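Side-chain contacts in UTP--glucose-1-phosphate uridylyltransferase YngB (Bacillus subtilis, PDB 7O2N), which catalyses the formation of UDP-glucose from UTP and glucose-1-phosphate, contributing to glycolipid synthesis and wall teichoic acid glucosylation under anaerobic fermentative growth: residues Ile268-Pro273 and Gln278-Leu283; Leu30-Lys35 and Phe262-Glu267; Pro36-Ile41 and Arg62-His67; Pro125-Leu130 and Pro140-Leu145. All coordinates share one frame; numbering follows the deposited sequence.

Interaction 1: Ile268-Pro273 and Gln278-Leu283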
loop_
_atom_site.group_PDB
_atom_site.type_symbol
_atom_site.label_atom_id
_atom_site.label_comp_id
_atom_site.label_asym_id
_atom_site.label_seq_id
_atom_site.Cartn_x
_atom_site.Cartn_y
_atom_site.Cartn_z
ATOM N N ILE A 268 12.681 7.615 -1.815
ATOM C CA ILE A 268 12.332 8.336 -0.601
ATOM C C ILE A 268 12.809 7.492 0.589
ATOM O O ILE A 268 13.215 8.027 1.627
ATOM C CB ILE A 268 10.812 8.615 -0.534
ATOM C CG1 ILE A 268 10.196 9.210 -1.807
ATOM C CG2 ILE A 268 10.418 9.353 0.740
ATOM C CD1 ILE A 268 10.479 10.663 -2.073
ATOM N N GLY A 269 12.777 6.162 0.417
ATOM C CA GLY A 269 13.207 5.249 1.455
ATOM C C GLY A 269 14.668 5.510 1.780
ATOM O O GLY A 269 15.048 5.647 2.947
ATOM N N LEU A 270 15.449 5.651 0.700
ATOM C CA LEU A 270 16.888 5.848 0.785
ATOM C C LEU A 270 17.201 7.190 1.429
ATOM O O LEU A 270 18.336 7.417 1.836
ATOM C CB LEU A 270 17.499 5.757 -0.619
ATOM C CG LEU A 270 17.647 4.330 -1.136
ATOM C CD1 LEU A 270 17.919 4.281 -2.617
ATOM C CD2 LEU A 270 18.740 3.612 -0.375
ATOM N N MET A 271 16.194 8.065 1.514
ATOM C CA MET A 271 16.427 9.372 2.084
ATOM C C MET A 271 16.120 9.338 3.579
ATOM O O MET A 271 16.432 10.288 4.295
ATOM C CB MET A 271 15.601 10.441 1.373
ATOM C CG MET A 271 16.086 10.701 -0.043
ATOM S SD MET A 271 14.857 11.654 -1.037
ATOM C CE MET A 271 15.662 11.805 -2.637
ATOM N N ARG A 272 15.557 8.228 4.064
ATOM C CA ARG A 272 15.223 8.173 5.478
ATOM C C ARG A 272 16.311 7.438 6.250
ATOM O O ARG A 272 16.503 6.229 6.078
ATOM C CB ARG A 272 13.770 7.741 5.719
ATOM C CG ARG A 272 12.819 8.930 5.690
ATOM C CD ARG A 272 11.543 8.682 4.935
ATOM N NE ARG A 272 10.556 8.373 5.952
ATOM C CZ ARG A 272 10.395 7.174 6.491
ATOM N NH1 ARG A 272 11.166 6.172 6.110
ATOM N NH2 ARG A 272 9.488 6.981 7.421
ATOM N N PRO A 273 17.039 8.183 7.121
ATOM C CA PRO A 273 18.222 7.666 7.807
ATOM C C PRO A 273 17.962 6.351 8.531
ATOM O O PRO A 273 18.841 5.493 8.557
ATOM C CB PRO A 273 18.598 8.766 8.815
ATOM C CG PRO A 273 17.412 9.706 8.836
ATOM C CD PRO A 273 16.763 9.587 7.476
ATOM N N GLN A 278 19.741 -0.405 5.883
ATOM C CA GLN A 278 19.180 -1.739 5.755
ATOM C C GLN A 278 18.704 -1.943 4.318
ATOM O O GLN A 278 18.820 -3.033 3.750
ATOM C CB GLN A 278 18.036 -1.965 6.737
ATOM C CG GLN A 278 18.358 -1.629 8.186
ATOM C CD GLN A 278 17.226 -0.828 8.788
ATOM O OE1 GLN A 278 17.436 0.254 9.340
ATOM N NE2 GLN A 278 16.006 -1.334 8.651
ATOM N N LEU A 279 18.185 -0.858 3.737
ATOM C CA LEU A 279 17.562 -0.886 2.425
ATOM C C LEU A 279 18.625 -1.143 1.353
ATOM O O LEU A 279 18.550 -2.125 0.608
ATOM C CB LEU A 279 16.900 0.479 2.238
ATOM C CG LEU A 279 15.942 0.611 1.065
ATOM C CD1 LEU A 279 15.046 -0.615 0.970
ATOM C CD2 LEU A 279 15.113 1.876 1.234
ATOM N N LEU A 280 19.616 -0.237 1.315
ATOM C CA LEU A 280 20.722 -0.264 0.375
ATOM C C LEU A 280 21.423 -1.624 0.432
ATOM O O LEU A 280 21.630 -2.255 -0.597
ATOM C CB LEU A 280 21.658 0.890 0.746
ATOM C CG LEU A 280 22.675 1.295 -0.316
ATOM C CD1 LEU A 280 22.186 0.933 -1.709
ATOM C CD2 LEU A 280 22.944 2.784 -0.222
ATOM N N ALA A 281 21.752 -2.086 1.645
ATOM C CA ALA A 281 22.337 -3.403 1.821
ATOM C C ALA A 281 21.484 -4.431 1.105
ATOM O O ALA A 281 22.026 -5.214 0.334
ATOM C CB ALA A 281 22.446 -3.763 3.268
ATOM N N TYR A 282 20.165 -4.396 1.351
ATOM C CA TYR A 282 19.234 -5.344 0.747
ATOM C C TYR A 282 19.302 -5.267 -0.774
ATOM O O TYR A 282 19.228 -6.301 -1.436
ATOM C CB TYR A 282 17.780 -5.137 1.194
ATOM C CG TYR A 282 16.804 -5.948 0.378
ATOM C CD1 TYR A 282 16.794 -7.336 0.440
ATOM C CD2 TYR A 282 15.930 -5.331 -0.506
ATOM C CE1 TYR A 282 15.929 -8.088 -0.347
ATOM C CE2 TYR A 282 15.084 -6.062 -1.324
ATOM C CZ TYR A 282 15.081 -7.448 -1.244
ATOM O OH TYR A 282 14.231 -8.163 -2.049
ATOM N N LEU A 283 19.424 -4.049 -1.317
ATOM C CA LEU A 283 19.433 -3.909 -2.766
ATOM C C LEU A 283 20.738 -4.467 -3.352
ATOM O O LEU A 283 20.722 -5.212 -4.338
ATOM C CB LEU A 283 19.211 -2.444 -3.149
ATOM C CG LEU A 283 17.924 -1.812 -2.642
ATOM C CD1 LEU A 283 17.859 -0.353 -3.036
ATOM C CD2 LEU A 283 16.718 -2.549 -3.178
#
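The short connection between helix 258-269 and the long C-terminal helix 273-295 is closed by leucines: Leu279 and Leu280 of the second helix meet Gly269 and Leu270, where the chain leaves the first helix for the turn. The chain turns in a type I beta turn from Gly269 to Arg272, closed by the bond from Arg272 N to Gly269 O. With its CG anti to the backbone N (chi1 -168°), Leu279 sends CD2 onto the backbone of the turn, 3.7 Å from Gly269 C and 3.8 Å from Leu270 N. Gly269 has no side chain to stand between this methyl and the main chain, and a beta carbon there would point toward Leu279. Leu270 packs from beside the same methyl, its CG 4.2 Å from Leu279 CD2. Its own CD2 branch lies 4.1 Å from Leu280 CB, and the two side chains, Leu270 and Leu280, run at about a right angle to each other. No hydrogen bond links the segments, so dispersion and the exclusion of water hold them. The cluster continues into the second subunit, where Val286 packs on Leu270 and Phe262 on Leu279, while Tyr282 OH bonds Glu267 of that neighbour. Packing of a C-terminal helix pair against its copy in the second subunit is consistent with the homodimer of this family.

Interaction 2: Leu30-Lys35 and Phe262-Glu267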
loop_
_atom_site.group_PDB
_atom_site.type_symbol
_atom_site.label_atom_id
_atom_site.label_comp_id
_atom_site.label_asym_id
_atom_site.label_seq_id
_atom_site.Cartn_x
_atom_site.Cartn_y
_atom_site.Cartn_z
ATOM N N LEU A 30 -2.713 4.467 -1.121
ATOM C CA LEU A 30 -1.616 3.527 -1.301
ATOM C C LEU A 30 -0.357 4.101 -0.667
ATOM O O LEU A 30 -0.027 5.291 -0.768
ATOM C CB LEU A 30 -1.402 3.205 -2.782
ATOM C CG LEU A 30 -2.526 2.400 -3.436
ATOM C CD1 LEU A 30 -2.356 2.389 -4.945
ATOM C CD2 LEU A 30 -2.520 0.973 -2.913
ATOM N N PRO A 31 0.364 3.248 0.074
ATOM C CA PRO A 31 1.509 3.714 0.842
ATOM C C PRO A 31 2.622 4.020 -0.156
ATOM O O PRO A 31 2.787 3.291 -1.126
ATOM C CB PRO A 31 1.800 2.517 1.760
ATOM C CG PRO A 31 1.312 1.309 0.978
ATOM C CD PRO A 31 0.099 1.811 0.221
ATOM N N ILE A 32 3.356 5.114 0.078
ATOM C CA ILE A 32 4.533 5.348 -0.725
ATOM C C ILE A 32 5.778 4.915 0.021
ATOM O O ILE A 32 6.453 3.995 -0.442
ATOM C CB ILE A 32 4.600 6.742 -1.346
ATOM C CG1 ILE A 32 3.745 6.766 -2.616
ATOM C CG2 ILE A 32 6.047 7.117 -1.643
ATOM C CD1 ILE A 32 3.843 5.507 -3.458
ATOM N N VAL A 33 6.113 5.518 1.164
ATOM C CA VAL A 33 7.061 4.679 1.884
ATOM C C VAL A 33 6.287 3.883 2.938
ATOM O O VAL A 33 6.248 2.654 2.934
ATOM C CB VAL A 33 8.286 5.440 2.408
ATOM C CG1 VAL A 33 9.064 4.657 3.464
ATOM C CG2 VAL A 33 9.181 5.825 1.253
ATOM N N ASP A 34 5.546 4.632 3.739
ATOM C CA ASP A 34 4.766 4.119 4.833
ATOM C C ASP A 34 3.752 5.224 5.099
ATOM O O ASP A 34 3.080 5.255 6.127
ATOM C CB ASP A 34 5.707 3.894 6.017
ATOM C CG ASP A 34 6.432 5.154 6.472
ATOM O OD1 ASP A 34 6.406 6.168 5.754
ATOM O OD2 ASP A 34 7.011 5.120 7.560
ATOM N N LYS A 35 3.723 6.165 4.153
ATOM C CA LYS A 35 2.762 7.245 4.120
ATOM C C LYS A 35 1.854 7.068 2.910
ATOM O O LYS A 35 2.303 6.768 1.795
ATOM C CB LYS A 35 3.490 8.569 3.926
ATOM C CG LYS A 35 4.634 8.741 4.893
ATOM C CD LYS A 35 4.684 10.116 5.452
ATOM C CE LYS A 35 5.099 11.143 4.432
ATOM N NZ LYS A 35 5.530 12.352 5.159
ATOM N N PHE A 262 7.077 2.010 -7.002
ATOM C CA PHE A 262 8.183 1.250 -6.468
ATOM C C PHE A 262 9.424 2.136 -6.445
ATOM O O PHE A 262 10.103 2.223 -5.424
ATOM C CB PHE A 262 8.411 -0.012 -7.293
ATOM C CG PHE A 262 9.512 -0.872 -6.740
ATOM C CD1 PHE A 262 9.244 -1.804 -5.754
ATOM C CD2 PHE A 262 10.827 -0.704 -7.166
ATOM C CE1 PHE A 262 10.282 -2.535 -5.192
ATOM C CE2 PHE A 262 11.852 -1.463 -6.629
ATOM C CZ PHE A 262 11.575 -2.376 -5.641
ATOM N N LYS A 263 9.708 2.809 -7.563
ATOM C CA LYS A 263 10.853 3.696 -7.623
ATOM C C LYS A 263 10.728 4.775 -6.553
ATOM O O LYS A 263 11.684 5.056 -5.841
ATOM C CB LYS A 263 11.010 4.299 -9.020
ATOM C CG LYS A 263 11.487 3.325 -10.097
ATOM C CD LYS A 263 11.535 3.993 -11.441
ATOM C CE LYS A 263 12.217 3.178 -12.511
ATOM N NZ LYS A 263 11.208 2.547 -13.380
ATOM N N ALA A 264 9.538 5.360 -6.408
ATOM C CA ALA A 264 9.347 6.449 -5.461
ATOM C C ALA A 264 9.581 5.959 -4.031
ATOM O O ALA A 264 10.240 6.633 -3.249
ATOM C CB ALA A 264 7.974 7.054 -5.642
ATOM N N SER A 265 9.044 4.777 -3.703
ATOM C CA SER A 265 9.244 4.127 -2.423
ATOM C C SER A 265 10.739 3.933 -2.139
ATOM O O SER A 265 11.200 4.132 -1.014
ATOM C CB SER A 265 8.548 2.809 -2.406
ATOM O OG SER A 265 7.150 2.971 -2.390
ATOM N N THR A 266 11.488 3.520 -3.169
ATOM C CA THR A 266 12.912 3.256 -3.071
ATOM C C THR A 266 13.690 4.540 -2.801
ATOM O O THR A 266 14.474 4.596 -1.853
ATOM C CB THR A 266 13.395 2.560 -4.340
ATOM O OG1 THR A 266 12.670 1.333 -4.415
ATOM C CG2 THR A 266 14.877 2.281 -4.330
ATOM N N GLU A 267 13.448 5.564 -3.627
ATOM C CA GLU A 267 14.216 6.797 -3.537
ATOM C C GLU A 267 13.957 7.518 -2.210
ATOM O O GLU A 267 14.904 7.972 -1.564
ATOM C CB GLU A 267 13.951 7.718 -4.729
ATOM C CG GLU A 267 14.126 7.043 -6.070
ATOM C CD GLU A 267 15.557 6.871 -6.553
ATOM O OE1 GLU A 267 16.477 7.110 -5.759
ATOM O OE2 GLU A 267 15.747 6.511 -7.744
#
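Between Ile32 and Ser265 the flat group is a peptide carbonyl instead of an aromatic ring: Ser265 brings its hydroxyl to Ile32 O, whereas the ring of Phe262 takes no part and meets Phe262 of the second subunit with the planes about 25° apart. The hydroxyl is the donor to Ile32 O, but the modelled separation is too short to be taken literally at this resolution. OG is set anti to the carbonyl carbon of its own residue (chi1 -70°), and it also bonds Cys261 O one helical turn back. Two methyl groups add apolar contacts beside this polar link. Val33 CG2 rests on the helix backbone, 3.5 Å from Ser265 O and 4.0 Å from Ser265 CA, and Ile32 CG2 lies 4.4 Å from Ala264 CB. The loop has a second hold, since Val33 N bonds Tyr40 OH of helix 37-47. Charged neighbours tie the region further: Asp34 pairs with Arg272 and with Lys258 of the second subunit. The loop follows strand 6-11 and the glycine-rich stretch characteristic of sugar nucleotidyltransferases, and the contact seats it against helix 258-269, near the dimer interface of this GT-A-type enzyme.

Interaction 3: Pro36-Ile41 and Arg62-His67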
loop_
_atom_site.group_PDB
_atom_site.type_symbol
_atom_site.label_atom_id
_atom_site.label_comp_id
_atom_site.label_asym_id
_atom_site.label_seq_id
_atom_site.Cartn_x
_atom_site.Cartn_y
_atom_site.Cartn_z
ATOM N N PRO A 36 0.533 7.274 3.100
ATOM C CA PRO A 36 -0.402 7.320 1.980
ATOM C C PRO A 36 -0.007 8.470 1.059
ATOM O O PRO A 36 0.400 9.535 1.512
ATOM C CB PRO A 36 -1.737 7.596 2.680
ATOM C CG PRO A 36 -1.531 6.992 4.044
ATOM C CD PRO A 36 -0.130 7.428 4.398
ATOM N N ALA A 37 -0.142 8.219 -0.245
ATOM C CA ALA A 37 0.273 9.184 -1.234
ATOM C C ALA A 37 -0.391 10.521 -0.905
ATOM O O ALA A 37 0.231 11.580 -0.928
ATOM C CB ALA A 37 -0.087 8.650 -2.590
ATOM N N ILE A 38 -1.675 10.461 -0.544
ATOM C CA ILE A 38 -2.459 11.662 -0.294
ATOM C C ILE A 38 -1.759 12.523 0.772
ATOM O O ILE A 38 -1.835 13.748 0.736
ATOM C CB ILE A 38 -3.907 11.256 0.071
ATOM C CG1 ILE A 38 -4.997 12.253 -0.333
ATOM C CG2 ILE A 38 -4.044 10.840 1.514
ATOM C CD1 ILE A 38 -4.550 13.632 -0.647
ATOM N N GLN A 39 -1.030 11.886 1.696
ATOM C CA GLN A 39 -0.438 12.649 2.780
ATOM C C GLN A 39 0.723 13.483 2.262
ATOM O O GLN A 39 0.969 14.575 2.772
ATOM C CB GLN A 39 0.082 11.777 3.917
ATOM C CG GLN A 39 0.594 12.581 5.109
ATOM C CD GLN A 39 1.045 11.643 6.204
ATOM O OE1 GLN A 39 0.464 10.585 6.442
ATOM N NE2 GLN A 39 2.146 11.979 6.840
ATOM N N TYR A 40 1.442 12.950 1.265
ATOM C CA TYR A 40 2.541 13.705 0.678
ATOM C C TYR A 40 1.993 15.018 0.121
ATOM O O TYR A 40 2.621 16.051 0.280
ATOM C CB TYR A 40 3.342 12.877 -0.336
ATOM C CG TYR A 40 4.208 11.762 0.211
ATOM C CD1 TYR A 40 5.528 11.978 0.577
ATOM C CD2 TYR A 40 3.721 10.472 0.313
ATOM C CE1 TYR A 40 6.323 10.960 1.075
ATOM C CE2 TYR A 40 4.505 9.434 0.780
ATOM C CZ TYR A 40 5.808 9.679 1.170
ATOM O OH TYR A 40 6.562 8.641 1.642
ATOM N N ILE A 41 0.806 14.970 -0.498
ATOM C CA ILE A 41 0.246 16.127 -1.176
ATOM C C ILE A 41 -0.157 17.180 -0.153
ATOM O O ILE A 41 0.180 18.354 -0.317
ATOM C CB ILE A 41 -0.952 15.763 -2.058
ATOM C CG1 ILE A 41 -0.661 14.556 -2.952
ATOM C CG2 ILE A 41 -1.345 16.987 -2.857
ATOM C CD1 ILE A 41 -1.854 14.052 -3.731
ATOM N N ARG A 62 -13.810 6.912 2.295
ATOM C CA ARG A 62 -13.881 7.330 3.686
ATOM C C ARG A 62 -12.476 7.337 4.279
ATOM O O ARG A 62 -12.137 8.235 5.042
ATOM C CB ARG A 62 -14.832 6.457 4.515
ATOM N N SER A 63 -11.640 6.366 3.897
ATOM C CA SER A 63 -10.329 6.248 4.513
ATOM C C SER A 63 -9.488 7.527 4.409
ATOM O O SER A 63 -8.684 7.799 5.307
ATOM C CB SER A 63 -9.597 5.025 4.057
ATOM O OG SER A 63 -9.374 5.016 2.659
ATOM N N ILE A 64 -9.662 8.319 3.343
ATOM C CA ILE A 64 -8.914 9.564 3.228
ATOM C C ILE A 64 -9.313 10.497 4.375
ATOM O O ILE A 64 -8.454 11.074 5.032
ATOM C CB ILE A 64 -9.118 10.238 1.855
ATOM C CG1 ILE A 64 -8.529 9.430 0.697
ATOM C CG2 ILE A 64 -8.622 11.676 1.829
ATOM C CD1 ILE A 64 -9.311 9.635 -0.587
ATOM N N GLU A 65 -10.626 10.629 4.608
ATOM C CA GLU A 65 -11.186 11.543 5.595
ATOM C C GLU A 65 -10.784 11.105 7.006
ATOM O O GLU A 65 -10.519 11.934 7.883
ATOM C CB GLU A 65 -12.714 11.621 5.444
ATOM C CG GLU A 65 -13.178 11.773 4.001
ATOM C CD GLU A 65 -14.673 11.657 3.755
ATOM O OE1 GLU A 65 -15.433 12.045 4.665
ATOM O OE2 GLU A 65 -15.074 11.192 2.649
ATOM N N ASP A 66 -10.766 9.789 7.210
ATOM C CA ASP A 66 -10.422 9.191 8.476
ATOM C C ASP A 66 -8.942 9.426 8.758
ATOM O O ASP A 66 -8.576 9.734 9.882
ATOM C CB ASP A 66 -10.778 7.708 8.462
ATOM C CG ASP A 66 -12.199 7.415 8.922
ATOM O OD1 ASP A 66 -12.782 8.230 9.731
ATOM O OD2 ASP A 66 -12.715 6.354 8.517
ATOM N N HIS A 67 -8.103 9.282 7.732
ATOM C CA HIS A 67 -6.663 9.401 7.888
ATOM C C HIS A 67 -6.306 10.732 8.540
ATOM O O HIS A 67 -5.414 10.774 9.377
ATOM C CB HIS A 67 -5.938 9.222 6.549
ATOM C CG HIS A 67 -4.456 9.107 6.685
ATOM N ND1 HIS A 67 -3.824 7.912 7.056
ATOM C CD2 HIS A 67 -3.480 10.023 6.500
ATOM C CE1 HIS A 67 -2.519 8.118 7.120
ATOM N NE2 HIS A 67 -2.286 9.404 6.793
#
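His67 NE2 donates to Gln39 OE1 across 3.0 Å in a nearly straight bond, the N-H...O angle being 171°. The oxygen arrives at the edge of the imidazole, close to the ring plane, though the amide itself is turned 35° from that plane. Gln39 reaches this far by extending its whole chain, and its other amide atom, NE2, bonds Glu43 OE2, which helps to fix which way round the amide lies. One face of the imidazole receives Pro36 in a CH-pi contact: Pro36 CG stands 3.8 Å from the His67 ring centroid, with His67 CE1 as its nearest ring atom at 3.4 Å. Beside this polar pair Ile38 CG1 touches Ile64 CG2 at 4.3 Å. A leucine in place of His67 would probably leave Gln39 OE1 without its donor and Pro36 without a flat face to rest on. These contacts join helix 62-67 to helix 37-47, with Ile93 of helix 84-93 packing against both Gln39 and His67. Pro20 of the second subunit covers Pro36 and Gln39, while toward the central sheet Ile38 lies on Ile9 of strand 6-11 and Ile64 on Ile55 of strand 52-57.

Interaction 4: Pro125-Leu130 and Pro140-Leu145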
loop_
_atom_site.group_PDB
_atom_site.type_symbol
_atom_site.label_atom_id
_atom_site.label_comp_id
_atom_site.label_asym_id
_atom_site.label_seq_id
_atom_site.Cartn_x
_atom_site.Cartn_y
_atom_site.Cartn_z
ATOM N N PRO A 125 -7.087 33.804 -5.003
ATOM C CA PRO A 125 -6.300 32.879 -5.809
ATOM C C PRO A 125 -6.192 31.563 -5.031
ATOM O O PRO A 125 -6.047 31.554 -3.816
ATOM C CB PRO A 125 -4.966 33.627 -5.899
ATOM C CG PRO A 125 -4.864 34.370 -4.569
ATOM C CD PRO A 125 -6.281 34.807 -4.283
ATOM N N PHE A 126 -6.263 30.437 -5.738
ATOM C CA PHE A 126 -6.123 29.150 -5.070
ATOM C C PHE A 126 -5.124 28.266 -5.810
ATOM O O PHE A 126 -4.810 28.523 -6.970
ATOM C CB PHE A 126 -7.467 28.422 -5.005
ATOM C CG PHE A 126 -8.151 28.202 -6.339
ATOM C CD1 PHE A 126 -8.629 29.274 -7.083
ATOM C CD2 PHE A 126 -8.361 26.915 -6.827
ATOM C CE1 PHE A 126 -9.296 29.057 -8.285
ATOM C CE2 PHE A 126 -9.016 26.699 -8.033
ATOM C CZ PHE A 126 -9.487 27.773 -8.758
ATOM N N ALA A 127 -4.673 27.205 -5.126
ATOM C CA ALA A 127 -3.825 26.172 -5.700
ATOM C C ALA A 127 -4.659 24.944 -6.054
ATOM O O ALA A 127 -5.555 24.567 -5.299
ATOM C CB ALA A 127 -2.750 25.802 -4.709
ATOM N N VAL A 128 -4.342 24.322 -7.199
ATOM C CA VAL A 128 -4.749 22.946 -7.464
ATOM C C VAL A 128 -3.508 22.050 -7.459
ATOM O O VAL A 128 -2.475 22.418 -8.019
ATOM C CB VAL A 128 -5.486 22.840 -8.806
ATOM C CG1 VAL A 128 -5.738 21.388 -9.177
ATOM C CG2 VAL A 128 -6.772 23.656 -8.795
ATOM N N LEU A 129 -3.617 20.882 -6.812
ATOM C CA LEU A 129 -2.560 19.878 -6.820
ATOM C C LEU A 129 -3.170 18.527 -7.174
ATOM O O LEU A 129 -3.765 17.895 -6.301
ATOM C CB LEU A 129 -1.911 19.759 -5.437
ATOM C CG LEU A 129 -1.578 21.057 -4.716
ATOM C CD1 LEU A 129 -1.439 20.804 -3.221
ATOM C CD2 LEU A 129 -0.296 21.661 -5.260
ATOM N N LEU A 130 -3.064 18.126 -8.451
ATOM C CA LEU A 130 -3.272 16.741 -8.866
ATOM C C LEU A 130 -2.212 15.940 -8.135
ATOM O O LEU A 130 -1.189 16.494 -7.726
ATOM C CB LEU A 130 -3.064 16.594 -10.383
ATOM C CG LEU A 130 -3.642 17.698 -11.277
ATOM C CD1 LEU A 130 -3.527 17.317 -12.742
ATOM C CD2 LEU A 130 -5.098 17.987 -10.912
ATOM N N PRO A 140 9.394 23.744 -1.045
ATOM C CA PRO A 140 8.278 22.909 -1.488
ATOM C C PRO A 140 7.731 23.401 -2.823
ATOM O O PRO A 140 7.572 24.607 -3.040
ATOM C CB PRO A 140 7.232 23.096 -0.381
ATOM C CG PRO A 140 8.038 23.458 0.841
ATOM C CD PRO A 140 9.191 24.282 0.309
ATOM N N ALA A 141 7.452 22.434 -3.705
ATOM C CA ALA A 141 7.163 22.719 -5.104
ATOM C C ALA A 141 6.136 23.840 -5.247
ATOM O O ALA A 141 6.392 24.802 -5.964
ATOM C CB ALA A 141 6.718 21.460 -5.805
ATOM N N LEU A 142 4.981 23.707 -4.569
ATOM C CA LEU A 142 3.885 24.661 -4.718
ATOM C C LEU A 142 4.300 26.065 -4.282
ATOM O O LEU A 142 3.956 27.029 -4.968
ATOM C CB LEU A 142 2.660 24.177 -3.938
ATOM C CG LEU A 142 1.486 25.148 -3.858
ATOM C CD1 LEU A 142 0.772 25.217 -5.200
ATOM C CD2 LEU A 142 0.527 24.692 -2.764
ATOM N N ARG A 143 5.033 26.163 -3.156
ATOM C CA ARG A 143 5.545 27.432 -2.655
ATOM C C ARG A 143 6.198 28.220 -3.785
ATOM O O ARG A 143 6.074 29.432 -3.837
ATOM C CB ARG A 143 6.665 27.202 -1.640
ATOM C CG ARG A 143 7.179 28.484 -1.007
ATOM C CD ARG A 143 6.536 28.550 0.355
ATOM N NE ARG A 143 6.664 29.847 0.993
ATOM C CZ ARG A 143 6.210 30.988 0.486
ATOM N NH1 ARG A 143 5.599 31.006 -0.682
ATOM N NH2 ARG A 143 6.350 32.107 1.167
ATOM N N GLN A 144 6.916 27.504 -4.663
ATOM C CA GLN A 144 7.661 28.088 -5.762
ATOM C C GLN A 144 6.716 28.703 -6.790
ATOM O O GLN A 144 7.039 29.758 -7.332
ATOM C CB GLN A 144 8.567 27.044 -6.415
ATOM C CG GLN A 144 9.588 26.390 -5.482
ATOM C CD GLN A 144 10.375 25.305 -6.185
ATOM O OE1 GLN A 144 10.426 25.238 -7.424
ATOM N NE2 GLN A 144 10.986 24.420 -5.401
ATOM N N LEU A 145 5.574 28.046 -7.060
ATOM C CA LEU A 145 4.543 28.581 -7.944
ATOM C C LEU A 145 3.937 29.842 -7.342
ATOM O O LEU A 145 3.581 30.770 -8.079
ATOM C CB LEU A 145 3.417 27.558 -8.108
ATOM C CG LEU A 145 3.560 26.574 -9.255
ATOM C CD1 LEU A 145 4.213 25.311 -8.736
ATOM C CD2 LEU A 145 2.196 26.247 -9.837
#
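Leu142 holds CG anti to its backbone N (chi1 173°) and then turns at chi2 (73°), which carries both methyls from the start of helix 141-152 to strand 125-129, where Ala127 and Leu129 meet them. Leu129 has a different first torsion, with CG anti to the carbonyl carbon (chi1 -45°), and its CD2 swings toward the helix although the residue's first bond does not aim there. Leu142 CD1 is the shared point: it lies 3.6 Å from Ala127 CB and 3.7 Å from Leu129 CD2. Leu142 CD2 adds a looser touch, 4.0 Å from Ala127 CB. The Leu129 and Leu142 side chains are turned about a right angle to one another, while the short Ala127 offers a single methyl from two residues earlier on the strand. Replacing Leu142 by an alanine would probably open a gap between helix and strand and take from Ala127 and Leu129 the methyls they meet on this helix. The strand runs between strands 6-11 and 206-210 in the central sheet, and Leu129 also packs on Ile41 and Ala45 of helix 37-47. Val128, between the two contact residues, points to the opposite face of the sheet. All three touching residues are buried, and no hydrogen bond crosses the contact. Its chemistry is therefore purely apolar, implying that helix and sheet are joined here by shape and by the exclusion of water, without directional bonds.

From the N terminus, the chain passes through Leu30-Lys35 and straight into Pro36-Ile41. Interaction 3 closes first, at Arg62-His67, a short loop that includes strand 52-57. Interaction 4 follows, joining Pro125-Leu130 to Pro140-Leu145 across another short excursion. Both fall within the far longer span that interaction 2 closes when helix 258-269 returns to the loop at 30-35. Interaction 1 comes afterwards, in series, and no two cross. Interactions 1 and 2 share helix 258-269 and also meet through Arg272 and Asp34; Tyr40 connects interaction 2 with helix 37-47, whose Ile41 packs on Leu129 of interaction 4. The set thus runs from the central sheet to the C-terminal helix, and interactions 1, 2 and 3 all touch the second subunit.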